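Local coordinates for protein tryptophan decarboxylase 1 (Oryza sativa subsp. japonica, PDB 6KHO) that catalyses the pyridoxal-phosphate-dependent decarboxylation of tryptophan to tryptamine and of 5-hydroxytryptophan to serotonin, working as a homodimer, at residues G126-Q130 with L360-S365; L152-M157 with L341-D345; V281-D286 with D316-V321; F438-A442 with A454-N458; E451-D455 with G479-V483. Numbering follows the deposited sequence.

Contact 1: residues G126-Q130 with L360-S365; sequences GFTWQ and LKNHAS
Leu360 and Thr128 bury the most surface here, and Asn362 and Ala364 extend the contact. The 126-130 segment is an irregular loop between helices 110-122 and 133-149. In 360-365 the chain turns into the short helix 363-366. CA atoms pair Gln130 with Ala364 at 6.8 Å and Trp129 with Ser365 at 7.4 Å. Leu360 takes the mt rotamer and sets CD2 3.5 Å from CE1 of Phe127. Thr128 CG2 lies 4.3 Å from Leu360 O. Asn362 is the helix N-cap: with chi1 p, its OD1 accepts from Ser365 N at 2.9 Å, while its ND2 donates to Leu360 O at 3.0 Å. This capped turn directly follows Tyr359, the catalytic proton donor, and Phe127 also packs on the cofactor-binding residue Val380. The contact thus lies beside the active site at the dimer interface, where Phe103 of the second subunit meets Phe127 edge-to-face and packs on Leu360. Ala364 CB touches Trp129 CE3 at 3.5 Å; the Trp129 indole, chi1 t, bonds through NE1 to Glu137. Polar links between the segments run through water. Water 1 joins Thr128 OG1 (2.7 Å) to Leu360 O (3.0 Å). Thr128 OG1 also hydrogen-bonds to Ala131 N. Water 2 joins Gln130 N to Asn362 OD1, both at 2.9 Å. Water 3 accepts from Gln130 NE2 at 2.7 Å and from Ala364 N at 3.0 Å.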
# COMPACT_ATOMS: atom_id res chain seq x y z
N GLY A 126 -1.10 -5.15 11.24
CA GLY A 126 -2.40 -5.68 11.61
C GLY A 126 -3.02 -6.71 10.69
O GLY A 126 -4.19 -6.59 10.34
N PHE A 127 -2.26 -7.75 10.32
CA PHE A 127 -2.80 -8.77 9.41
C PHE A 127 -3.97 -9.52 10.04
O PHE A 127 -4.92 -9.90 9.34
CB PHE A 127 -1.71 -9.75 8.98
CG PHE A 127 -0.60 -9.99 9.98
CD1 PHE A 127 -0.81 -10.73 11.14
CD2 PHE A 127 0.70 -9.57 9.71
CE1 PHE A 127 0.24 -10.97 12.04
CE2 PHE A 127 1.75 -9.81 10.59
CZ PHE A 127 1.53 -10.51 11.76
N THR A 128 -3.93 -9.74 11.35
CA THR A 128 -5.04 -10.33 12.09
C THR A 128 -5.45 -9.38 13.21
O THR A 128 -4.68 -8.51 13.64
CB THR A 128 -4.68 -11.70 12.70
OG1 THR A 128 -3.59 -11.55 13.63
CG2 THR A 128 -4.31 -12.74 11.61
N TRP A 129 -6.70 -9.58 13.66
CA TRP A 129 -7.19 -8.89 14.86
C TRP A 129 -6.25 -9.10 16.04
O TRP A 129 -5.86 -8.14 16.71
CB TRP A 129 -8.61 -9.39 15.18
CG TRP A 129 -9.21 -8.81 16.45
CD1 TRP A 129 -9.98 -7.69 16.56
CD2 TRP A 129 -9.06 -9.33 17.78
NE1 TRP A 129 -10.31 -7.47 17.89
CE2 TRP A 129 -9.78 -8.47 18.65
CE3 TRP A 129 -8.43 -10.45 18.32
CZ2 TRP A 129 -9.85 -8.68 20.03
CZ3 TRP A 129 -8.49 -10.66 19.71
CH2 TRP A 129 -9.19 -9.77 20.54
N GLN A 130 -5.83 -10.34 16.28
CA GLN A 130 -4.98 -10.63 17.43
C GLN A 130 -3.63 -9.92 17.33
O GLN A 130 -3.07 -9.51 18.36
CB GLN A 130 -4.77 -12.14 17.57
CG GLN A 130 -3.98 -12.53 18.81
CD GLN A 130 -4.63 -12.04 20.09
OE1 GLN A 130 -4.36 -10.93 20.58
NE2 GLN A 130 -5.51 -12.87 20.64
N LEU A 360 -0.09 -17.94 11.69
CA LEU A 360 -0.98 -16.85 12.06
C LEU A 360 -2.22 -17.32 12.82
O LEU A 360 -3.02 -16.47 13.25
CB LEU A 360 -1.43 -16.09 10.82
CG LEU A 360 -0.35 -15.32 10.05
CD1 LEU A 360 -0.96 -14.59 8.87
CD2 LEU A 360 0.34 -14.35 10.97
N LYS A 361 -2.40 -18.63 13.01
CA LYS A 361 -3.62 -19.13 13.64
C LYS A 361 -3.74 -18.64 15.07
O LYS A 361 -2.74 -18.51 15.78
CB LYS A 361 -3.66 -20.65 13.59
CG LYS A 361 -3.96 -21.17 12.18
CD LYS A 361 -3.94 -22.69 12.11
CE LYS A 361 -4.29 -23.17 10.72
NZ LYS A 361 -4.04 -24.64 10.59
N ASN A 362 -4.97 -18.35 15.50
CA ASN A 362 -5.22 -17.87 16.85
C ASN A 362 -6.69 -18.09 17.19
O ASN A 362 -7.55 -18.25 16.31
CB ASN A 362 -4.86 -16.39 17.00
CG ASN A 362 -5.70 -15.50 16.11
OD1 ASN A 362 -6.74 -14.99 16.53
ND2 ASN A 362 -5.28 -15.35 14.86
N HIS A 363 -6.98 -18.08 18.49
CA HIS A 363 -8.32 -18.42 18.96
C HIS A 363 -9.37 -17.44 18.43
O HIS A 363 -10.45 -17.86 18.03
CB HIS A 363 -8.34 -18.48 20.49
CG HIS A 363 -7.42 -19.53 21.06
ND1 HIS A 363 -7.27 -20.78 20.48
CD2 HIS A 363 -6.60 -19.51 22.14
CE1 HIS A 363 -6.39 -21.48 21.18
NE2 HIS A 363 -5.97 -20.73 22.19
N ALA A 364 -9.06 -16.14 18.41
CA ALA A 364 -10.04 -15.16 17.94
C ALA A 364 -10.40 -15.38 16.47
O ALA A 364 -11.58 -15.36 16.10
CB ALA A 364 -9.51 -13.74 18.16
N SER A 365 -9.39 -15.57 15.62
CA SER A 365 -9.64 -15.87 14.22
C SER A 365 -10.48 -17.14 14.07
O SER A 365 -11.39 -17.20 13.23
CB SER A 365 -8.32 -16.02 13.46
OG SER A 365 -7.72 -14.77 13.18
O HOH W 1 -2.28 -13.79 14.24
O HOH W 2 -7.36 -12.54 15.13
O HOH W 3 -6.79 -15.13 20.01

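Contact 2: residues L152-M157 with L341-D345; sequences LPTSFM and LYVRD
This is mainly apolar and aromatic packing of a loop against a strand end. It lies at the C-terminal end of strand 339-343, an inner strand of the mixed seven-stranded sheet of the PLP-dependent decarboxylase domain, between strands 168-172 and 323-326. The 152-157 loop follows helix 133-149 and has a 3-10 turn at 154-156, with Phe156 N bonded to Pro153 O at 3.0 Å. Strand 339-343 ends within 341-345. The CA atoms of Phe156 and Arg344 are 4.8 Å apart. Tyr342, chi1 m, points toward the loop. Leu152 CD1 sits over its face, 3.8 Å from the ring centroid, in a CH-pi contact. Met157 SD lies at the ring edge, 5.0 Å from the centroid, as a Met-aromatic contact. Tyr342 OH bonds to Leu143 O of helix 133-149. Phe156, chi1 m, places CD1 3.8 Å from Tyr342 CB. Arg344 CG stands over the Phe156 face, 3.6 Å from its centroid. Water 4 donates to Ser155 O at 2.6 Å and to Arg344 O at 2.5 Å.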
# COMPACT_ATOMS: atom_id res chain seq x y z
N LEU A 152 -24.51 5.76 3.73
CA LEU A 152 -24.59 4.49 3.03
C LEU A 152 -25.72 3.65 3.61
O LEU A 152 -26.00 3.72 4.81
CB LEU A 152 -23.27 3.73 3.13
CG LEU A 152 -22.06 4.34 2.40
CD1 LEU A 152 -20.91 3.35 2.44
CD2 LEU A 152 -22.40 4.70 0.96
N PRO A 153 -26.41 2.87 2.78
CA PRO A 153 -27.34 1.86 3.30
C PRO A 153 -26.65 0.97 4.33
O PRO A 153 -25.45 0.70 4.25
CB PRO A 153 -27.75 1.07 2.06
CG PRO A 153 -27.53 2.01 0.92
CD PRO A 153 -26.39 2.91 1.31
N THR A 154 -27.44 0.50 5.31
CA THR A 154 -26.88 -0.32 6.38
C THR A 154 -26.35 -1.65 5.85
O THR A 154 -25.52 -2.28 6.52
CB THR A 154 -27.92 -0.58 7.47
OG1 THR A 154 -29.15 -1.02 6.88
CG2 THR A 154 -28.19 0.67 8.27
N SER A 155 -26.80 -2.08 4.67
CA SER A 155 -26.25 -3.28 4.07
C SER A 155 -24.75 -3.19 3.82
O SER A 155 -24.10 -4.22 3.61
CB SER A 155 -26.99 -3.60 2.77
OG SER A 155 -26.97 -2.49 1.88
N PHE A 156 -24.16 -1.99 3.85
CA PHE A 156 -22.72 -1.85 3.62
C PHE A 156 -21.88 -1.85 4.89
O PHE A 156 -20.65 -1.78 4.80
CB PHE A 156 -22.42 -0.57 2.82
CG PHE A 156 -22.72 -0.70 1.34
CD1 PHE A 156 -21.83 -1.35 0.50
CD2 PHE A 156 -23.90 -0.18 0.80
CE1 PHE A 156 -22.09 -1.49 -0.86
CE2 PHE A 156 -24.18 -0.31 -0.56
CZ PHE A 156 -23.27 -0.97 -1.40
N MET A 157 -22.47 -1.95 6.08
CA MET A 157 -21.63 -2.06 7.27
C MET A 157 -22.20 -3.12 8.21
O MET A 157 -23.27 -3.69 7.98
CB MET A 157 -21.44 -0.70 7.94
CG MET A 157 -20.01 -0.45 8.48
SD MET A 157 -18.59 -0.86 7.39
CE MET A 157 -17.33 -1.00 8.68
N LEU A 341 -13.07 0.94 0.93
CA LEU A 341 -13.90 0.06 0.12
C LEU A 341 -15.01 -0.53 0.98
O LEU A 341 -14.73 -1.06 2.05
CB LEU A 341 -13.06 -1.08 -0.47
CG LEU A 341 -13.86 -2.26 -1.04
CD1 LEU A 341 -14.66 -1.81 -2.28
CD2 LEU A 341 -12.93 -3.42 -1.37
N TYR A 342 -16.25 -0.45 0.49
CA TYR A 342 -17.41 -1.03 1.16
C TYR A 342 -18.04 -2.07 0.25
O TYR A 342 -18.15 -1.84 -0.96
CB TYR A 342 -18.46 0.04 1.50
CG TYR A 342 -17.98 1.08 2.49
CD1 TYR A 342 -17.33 2.23 2.05
CD2 TYR A 342 -18.15 0.90 3.86
CE1 TYR A 342 -16.88 3.20 2.95
CE2 TYR A 342 -17.71 1.86 4.78
CZ TYR A 342 -17.08 3.01 4.32
OH TYR A 342 -16.63 3.95 5.21
N VAL A 343 -18.45 -3.20 0.82
CA VAL A 343 -19.09 -4.27 0.05
C VAL A 343 -20.34 -4.73 0.78
O VAL A 343 -20.41 -4.69 2.01
CB VAL A 343 -18.13 -5.47 -0.20
CG1 VAL A 343 -16.86 -5.00 -0.93
CG2 VAL A 343 -17.77 -6.15 1.10
N ARG A 344 -21.34 -5.19 0.01
CA ARG A 344 -22.55 -5.68 0.65
C ARG A 344 -22.41 -7.10 1.18
O ARG A 344 -23.17 -7.50 2.07
CB ARG A 344 -23.73 -5.58 -0.32
CG ARG A 344 -24.39 -4.20 -0.23
CD ARG A 344 -25.44 -4.01 -1.30
NE ARG A 344 -26.42 -5.08 -1.28
CZ ARG A 344 -27.08 -5.51 -2.35
NH1 ARG A 344 -26.85 -4.95 -3.53
NH2 ARG A 344 -27.96 -6.49 -2.24
N ASP A 345 -21.42 -7.87 0.69
CA ASP A 345 -21.21 -9.24 1.17
C ASP A 345 -19.72 -9.52 1.29
O ASP A 345 -19.08 -9.91 0.31
CB ASP A 345 -21.89 -10.25 0.24
CG ASP A 345 -21.94 -11.64 0.84
OD1 ASP A 345 -21.30 -11.85 1.90
OD2 ASP A 345 -22.62 -12.52 0.28
O HOH W 4 -25.22 -6.54 3.15

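Contact 3: residues V281-D286 with D316-V321; sequences VGAVAD and DGVERV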
# COMPACT_ATOMS: atom_id res chain seq x y z
N VAL A 281 -26.11 5.77 -11.11
CA VAL A 281 -25.75 4.53 -10.41
C VAL A 281 -26.90 3.53 -10.43
O VAL A 281 -26.71 2.35 -10.74
CB VAL A 281 -25.30 4.85 -8.97
CG1 VAL A 281 -25.12 3.57 -8.19
CG2 VAL A 281 -24.00 5.67 -8.98
N GLY A 282 -28.10 3.98 -10.05
CA GLY A 282 -29.24 3.07 -10.01
C GLY A 282 -29.55 2.47 -11.37
O GLY A 282 -29.76 1.26 -11.49
N ALA A 283 -29.56 3.30 -12.41
CA ALA A 283 -29.88 2.78 -13.74
C ALA A 283 -28.84 1.77 -14.21
O ALA A 283 -29.18 0.81 -14.91
CB ALA A 283 -30.00 3.93 -14.74
N VAL A 284 -27.57 1.96 -13.84
CA VAL A 284 -26.52 1.01 -14.21
C VAL A 284 -26.72 -0.32 -13.49
O VAL A 284 -26.58 -1.40 -14.08
CB VAL A 284 -25.13 1.60 -13.92
CG1 VAL A 284 -24.04 0.53 -14.01
CG2 VAL A 284 -24.83 2.72 -14.88
N ALA A 285 -27.01 -0.27 -12.19
CA ALA A 285 -27.19 -1.49 -11.42
C ALA A 285 -28.36 -2.31 -11.97
O ALA A 285 -28.31 -3.54 -12.02
CB ALA A 285 -27.43 -1.15 -9.96
N ASP A 286 -29.43 -1.63 -12.38
CA ASP A 286 -30.59 -2.32 -12.93
C ASP A 286 -30.23 -3.03 -14.23
O ASP A 286 -30.63 -4.18 -14.45
CB ASP A 286 -31.73 -1.33 -13.14
CG ASP A 286 -32.27 -0.79 -11.84
OD1 ASP A 286 -31.90 -1.34 -10.77
OD2 ASP A 286 -33.05 0.19 -11.87
N ASP A 316 -27.65 7.90 -5.30
CA ASP A 316 -28.91 7.17 -5.32
C ASP A 316 -28.78 5.91 -6.18
O ASP A 316 -28.22 5.95 -7.28
CB ASP A 316 -30.04 8.07 -5.81
CG ASP A 316 -30.41 9.14 -4.79
OD1 ASP A 316 -29.78 9.18 -3.71
OD2 ASP A 316 -31.31 9.95 -5.07
N GLY A 317 -29.25 4.79 -5.65
CA GLY A 317 -29.07 3.51 -6.30
C GLY A 317 -27.94 2.68 -5.73
O GLY A 317 -27.83 1.49 -6.07
N VAL A 318 -27.08 3.28 -4.89
CA VAL A 318 -25.95 2.54 -4.33
C VAL A 318 -26.44 1.35 -3.52
O VAL A 318 -25.74 0.33 -3.41
CB VAL A 318 -25.06 3.48 -3.47
CG1 VAL A 318 -25.80 3.93 -2.22
CG2 VAL A 318 -23.77 2.78 -3.10
N GLU A 319 -27.66 1.42 -2.98
CA GLU A 319 -28.23 0.28 -2.28
C GLU A 319 -28.40 -0.95 -3.17
O GLU A 319 -28.67 -2.04 -2.65
CB GLU A 319 -29.58 0.66 -1.65
CG GLU A 319 -30.70 0.90 -2.66
CD GLU A 319 -30.73 2.33 -3.19
OE1 GLU A 319 -29.75 3.09 -2.96
OE2 GLU A 319 -31.73 2.69 -3.85
N ARG A 320 -28.24 -0.81 -4.49
CA ARG A 320 -28.37 -1.93 -5.40
C ARG A 320 -27.05 -2.38 -6.02
O ARG A 320 -27.06 -3.28 -6.86
CB ARG A 320 -29.37 -1.59 -6.51
CG ARG A 320 -30.75 -1.21 -5.98
CD ARG A 320 -31.86 -1.46 -7.02
NE ARG A 320 -31.82 -0.49 -8.12
CZ ARG A 320 -32.11 0.80 -8.00
NH1 ARG A 320 -32.47 1.31 -6.82
NH2 ARG A 320 -32.06 1.59 -9.06
N VAL A 321 -25.92 -1.78 -5.65
CA VAL A 321 -24.63 -2.18 -6.21
C VAL A 321 -23.94 -3.13 -5.25
O VAL A 321 -24.37 -3.33 -4.12
CB VAL A 321 -23.73 -0.96 -6.54
CG1 VAL A 321 -24.46 0.01 -7.44
CG2 VAL A 321 -23.26 -0.28 -5.27
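The strongest link is the salt bridge between Asp286 and Arg320. Arg320 NE donates to Asp286 OD1 at 2.8 Å. Its NH2 adds weak bonds to Asp286 OD1 at 3.4 Å and OD2 at 3.3 Å. Arg320 NH1 also pairs with Glu319 OE2 at 3.4 Å, so three charged residues form a network. Gly282 N gives a weak hydrogen bond to Asp316 O at 3.4 Å. Next to it the backbones nearly touch, with Gly282 CA 3.7 Å from Gly317 CA. A CB on either glycine would clash. Gly317 also has a positive phi of 99°. Further in, Val281 CG1 meets Val321 CG1 at 3.7 Å, and Ala285 CB lies 4.1 Å from the same Val321 atom. Val281 and Val321 both reach Val297 of strand 294-298. The contact therefore joins the start of helix 281-289 to the loop leading into strand 323-326, on one face of the large sheet. The chemistry is graded: an exposed ion network covers close glycine packing and a buried aliphatic layer.

Contact 4: residues F438-A442 with A454-N458; sequences FRIRA and ADEAN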
# COMPACT_ATOMS: atom_id res chain seq x y z
N PHE A 438 -12.52 24.44 -18.59
CA PHE A 438 -12.68 25.66 -19.35
C PHE A 438 -11.63 25.69 -20.45
O PHE A 438 -10.64 24.95 -20.41
CB PHE A 438 -12.57 26.91 -18.47
CG PHE A 438 -11.16 27.24 -18.05
CD1 PHE A 438 -10.48 26.44 -17.13
CD2 PHE A 438 -10.50 28.34 -18.57
CE1 PHE A 438 -9.18 26.74 -16.75
CE2 PHE A 438 -9.20 28.65 -18.18
CZ PHE A 438 -8.54 27.84 -17.28
N ARG A 439 -11.86 26.54 -21.45
CA ARG A 439 -10.87 26.71 -22.50
C ARG A 439 -11.07 28.04 -23.21
O ARG A 439 -12.12 28.68 -23.09
CB ARG A 439 -10.90 25.55 -23.50
CG ARG A 439 -12.14 25.47 -24.38
CD ARG A 439 -11.88 24.52 -25.53
NE ARG A 439 -12.50 24.97 -26.77
CZ ARG A 439 -11.93 24.88 -27.97
NH1 ARG A 439 -10.71 24.35 -28.09
NH2 ARG A 439 -12.57 25.32 -29.04
N ILE A 440 -10.03 28.45 -23.93
CA ILE A 440 -10.12 29.58 -24.85
C ILE A 440 -11.03 29.19 -26.00
O ILE A 440 -10.74 28.24 -26.74
CB ILE A 440 -8.73 29.99 -25.34
CG1 ILE A 440 -7.95 30.71 -24.24
CG2 ILE A 440 -8.84 30.87 -26.59
CD1 ILE A 440 -6.45 30.79 -24.49
N ARG A 441 -12.14 29.92 -26.14
CA ARG A 441 -13.12 29.71 -27.21
C ARG A 441 -12.48 29.90 -28.58
O ARG A 441 -11.49 30.61 -28.74
CB ARG A 441 -14.28 30.68 -27.04
CG ARG A 441 -15.66 30.08 -27.23
CD ARG A 441 -16.69 31.16 -27.56
NE ARG A 441 -17.31 31.73 -26.36
CZ ARG A 441 -18.18 31.09 -25.57
NH1 ARG A 441 -18.54 29.84 -25.84
NH2 ARG A 441 -18.69 31.71 -24.51
N ALA A 442 -13.08 29.27 -29.59
CA ALA A 442 -12.74 29.58 -30.97
C ALA A 442 -13.49 30.84 -31.41
O ALA A 442 -14.67 31.02 -31.09
CB ALA A 442 -13.08 28.42 -31.89
N ALA A 454 -7.52 27.31 -31.62
CA ALA A 454 -7.87 27.45 -30.21
C ALA A 454 -7.26 26.33 -29.37
O ALA A 454 -6.91 26.54 -28.21
CB ALA A 454 -9.39 27.48 -30.04
N ASP A 455 -7.13 25.13 -29.95
CA ASP A 455 -6.43 24.06 -29.26
C ASP A 455 -5.00 24.47 -28.91
O ASP A 455 -4.58 24.37 -27.76
CB ASP A 455 -6.42 22.79 -30.12
CG ASP A 455 -7.73 22.02 -30.04
OD1 ASP A 455 -8.69 22.51 -29.40
OD2 ASP A 455 -7.80 20.91 -30.63
N GLU A 456 -4.25 24.97 -29.90
CA GLU A 456 -2.87 25.35 -29.63
C GLU A 456 -2.79 26.59 -28.74
O GLU A 456 -1.81 26.76 -28.01
CB GLU A 456 -2.11 25.57 -30.93
CG GLU A 456 -0.62 25.19 -30.85
CD GLU A 456 -0.39 23.68 -30.82
OE1 GLU A 456 0.77 23.25 -30.58
OE2 GLU A 456 -1.36 22.92 -31.05
N ALA A 457 -3.80 27.46 -28.79
CA ALA A 457 -3.83 28.60 -27.88
C ALA A 457 -3.94 28.14 -26.43
O ALA A 457 -3.29 28.70 -25.53
CB ALA A 457 -5.00 29.53 -28.23
N ASN A 458 -4.76 27.12 -26.18
CA ASN A 458 -4.92 26.63 -24.82
C ASN A 458 -3.66 25.93 -24.34
O ASN A 458 -3.27 26.08 -23.17
CB ASN A 458 -6.13 25.70 -24.75
CG ASN A 458 -7.43 26.46 -24.82
OD1 ASN A 458 -7.77 27.19 -23.90
ND2 ASN A 458 -8.16 26.28 -25.91
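Asn458 serves the backbone of Ile440 at both its polar groups. Its OD1 accepts from Ile440 N at 2.6 Å in a nearly straight bond. Its ND2 donates weakly to Ile440 O at 3.3 Å and, within the helix, weakly to Ala454 O at 2.6 Å. Ala454 O also accepts the helical bond from Asn458 N at 3.0 Å. Strand 438-440 and helix 454-458 belong to the C-terminal part of the chain, where helix 451-468 packs on a four-stranded antiparallel sheet. The two axes approach to 7.8 Å at 112°. Arg439 NH1 forms a salt bridge with Asp455 OD1 at 3.0 Å. The other guanidinium nitrogens are also paired: NE with Glu426 and NH2 with Glu451. Asp455 OD2 in turn holds Arg481 on the neighbouring strand. The methyl Ala454 CB makes a van der Waals contact with the carbonyl Ile440 O at 3.6 Å. The apolar pairs are Ala454 CB with Ala442 CB and Ile440 CD1 with Ala457 CB, both at 4.2 Å. The Ile440 side chain also touches Leu461.

Contact 5: residues E451-D455 with G479-V483; sequences EEDAD and GGRFV
Helix 451-468 begins with the 451-455 segment, whose first turn is closed by Asp455 N bonding to Glu451 O at 3.0 Å. It runs beside strand 481-483 at 30° between N-to-C directions, with the short axes 8.2 Å apart at closest. Glu451 comes first. Its chi1 is m and its CA-to-CB bond points toward the strand. Glu451 OE1 lies over one face of the Arg481 guanidinium, 3.1 Å from Arg481 NE. This is a pairing of charges only, and the position of OE1 is less certain. Glu451 OE2 has a salt bridge with Arg439. Glu452 points away, although its N is 4.3 Å from Arg481 NH2. Asp455, chi1 m, carries the main load, and its CA is 5.2 Å from that of Phe482. Asp455 OD1 accepts from Arg481 NE at 3.2 Å and weakly from Phe482 N at 3.5 Å, and also pairs with Arg439. Asp455 OD2 receives a weak, short bond from Arg481 NH2 at 2.7 Å, within the salt bridge. Before the strand, Gly479 and Gly480 both have positive phi, 56° and 66°. Arg481, chi1 m, bends its chain at chi2 -98° to bring the guanidinium to the helix. Phe482, chi1 t, stacks on His475 of strand 474-478. Charge thus ties helix to antiparallel sheet at the surface: the two acids share Arg481 and Arg439, and Asp455 is the firmer link to Arg481.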
# COMPACT_ATOMS: atom_id res chain seq x y z
N GLU A 451 -10.94 26.04 -34.52
CA GLU A 451 -10.87 25.32 -33.26
C GLU A 451 -9.57 24.55 -33.11
O GLU A 451 -9.13 24.29 -31.98
CB GLU A 451 -12.08 24.39 -33.14
CG GLU A 451 -13.34 25.14 -32.80
CD GLU A 451 -14.08 24.54 -31.64
OE1 GLU A 451 -13.85 23.36 -31.35
OE2 GLU A 451 -14.86 25.27 -30.99
N GLU A 452 -8.92 24.20 -34.22
CA GLU A 452 -7.57 23.65 -34.13
C GLU A 452 -6.58 24.71 -33.65
O GLU A 452 -5.62 24.40 -32.94
CB GLU A 452 -7.12 23.09 -35.48
CG GLU A 452 -8.00 21.97 -36.03
CD GLU A 452 -9.17 22.47 -36.85
OE1 GLU A 452 -9.66 21.69 -37.70
OE2 GLU A 452 -9.61 23.62 -36.65
N ASP A 453 -6.80 25.97 -34.05
CA ASP A 453 -6.00 27.06 -33.51
C ASP A 453 -6.25 27.23 -32.02
O ASP A 453 -5.30 27.31 -31.23
CB ASP A 453 -6.33 28.36 -34.26
CG ASP A 453 -5.79 28.38 -35.69
OD1 ASP A 453 -4.90 27.56 -36.02
OD2 ASP A 453 -6.26 29.23 -36.47
N ALA A 454 -7.52 27.31 -31.62
CA ALA A 454 -7.87 27.45 -30.21
C ALA A 454 -7.26 26.33 -29.37
O ALA A 454 -6.91 26.54 -28.21
CB ALA A 454 -9.39 27.48 -30.04
N ASP A 455 -7.13 25.13 -29.95
CA ASP A 455 -6.43 24.06 -29.26
C ASP A 455 -5.00 24.47 -28.91
O ASP A 455 -4.58 24.37 -27.76
CB ASP A 455 -6.42 22.79 -30.12
CG ASP A 455 -7.73 22.02 -30.04
OD1 ASP A 455 -8.69 22.51 -29.40
OD2 ASP A 455 -7.80 20.91 -30.63
N GLY A 479 -14.45 15.69 -25.69
CA GLY A 479 -15.07 15.74 -27.00
C GLY A 479 -14.12 16.25 -28.06
O GLY A 479 -14.41 17.24 -28.75
N GLY A 480 -12.96 15.61 -28.17
CA GLY A 480 -11.96 15.95 -29.17
C GLY A 480 -11.31 17.31 -29.02
O GLY A 480 -10.60 17.75 -29.93
N ARG A 481 -11.52 17.97 -27.88
CA ARG A 481 -11.07 19.34 -27.68
C ARG A 481 -10.04 19.42 -26.56
O ARG A 481 -10.14 18.70 -25.55
CB ARG A 481 -12.25 20.26 -27.34
CG ARG A 481 -13.23 20.39 -28.48
CD ARG A 481 -12.96 21.66 -29.26
NE ARG A 481 -11.70 21.65 -30.02
CZ ARG A 481 -11.44 20.88 -31.08
NH1 ARG A 481 -12.35 20.05 -31.56
NH2 ARG A 481 -10.25 20.96 -31.67
N PHE A 482 -9.04 20.29 -26.74
CA PHE A 482 -8.07 20.59 -25.69
C PHE A 482 -8.72 21.46 -24.63
O PHE A 482 -9.24 22.54 -24.94
CB PHE A 482 -6.85 21.29 -26.29
CG PHE A 482 -5.63 21.28 -25.41
CD1 PHE A 482 -5.48 22.21 -24.40
CD2 PHE A 482 -4.63 20.34 -25.60
CE1 PHE A 482 -4.36 22.21 -23.59
CE2 PHE A 482 -3.50 20.33 -24.80
CZ PHE A 482 -3.37 21.28 -23.80
N VAL A 483 -8.71 20.99 -23.38
CA VAL A 483 -9.41 21.64 -22.29
C VAL A 483 -8.46 21.78 -21.10
O VAL A 483 -7.64 20.90 -20.84
CB VAL A 483 -10.68 20.85 -21.89
CG1 VAL A 483 -11.29 21.39 -20.61
CG2 VAL A 483 -11.70 20.88 -23.04

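How the contacts relate
Contacts 4 and 5 form one unit, with centres 6 Å apart. They share Ala454 and Asp455 and use neighbouring strands of the same sheet. Arg439 NH2 of contact 4 bridges to Glu451 OE2 of contact 5 at 3.0 Å. Contacts 2 and 3 are also neighbours, with centres 13 Å apart. There Arg344 NH1 lies 3.0 Å from Val321 O, a probable hydrogen bond, and Phe156 CE2 packs 3.3 Å from Val318 O. Contact 1 stands apart, its centre 58 Å from that of contact 4, across the chain's centre. It adjoins the catalytic Tyr359. In contact 2, Tyr342 is about 11 Å from the cofactor-binding Thr175, between side chains.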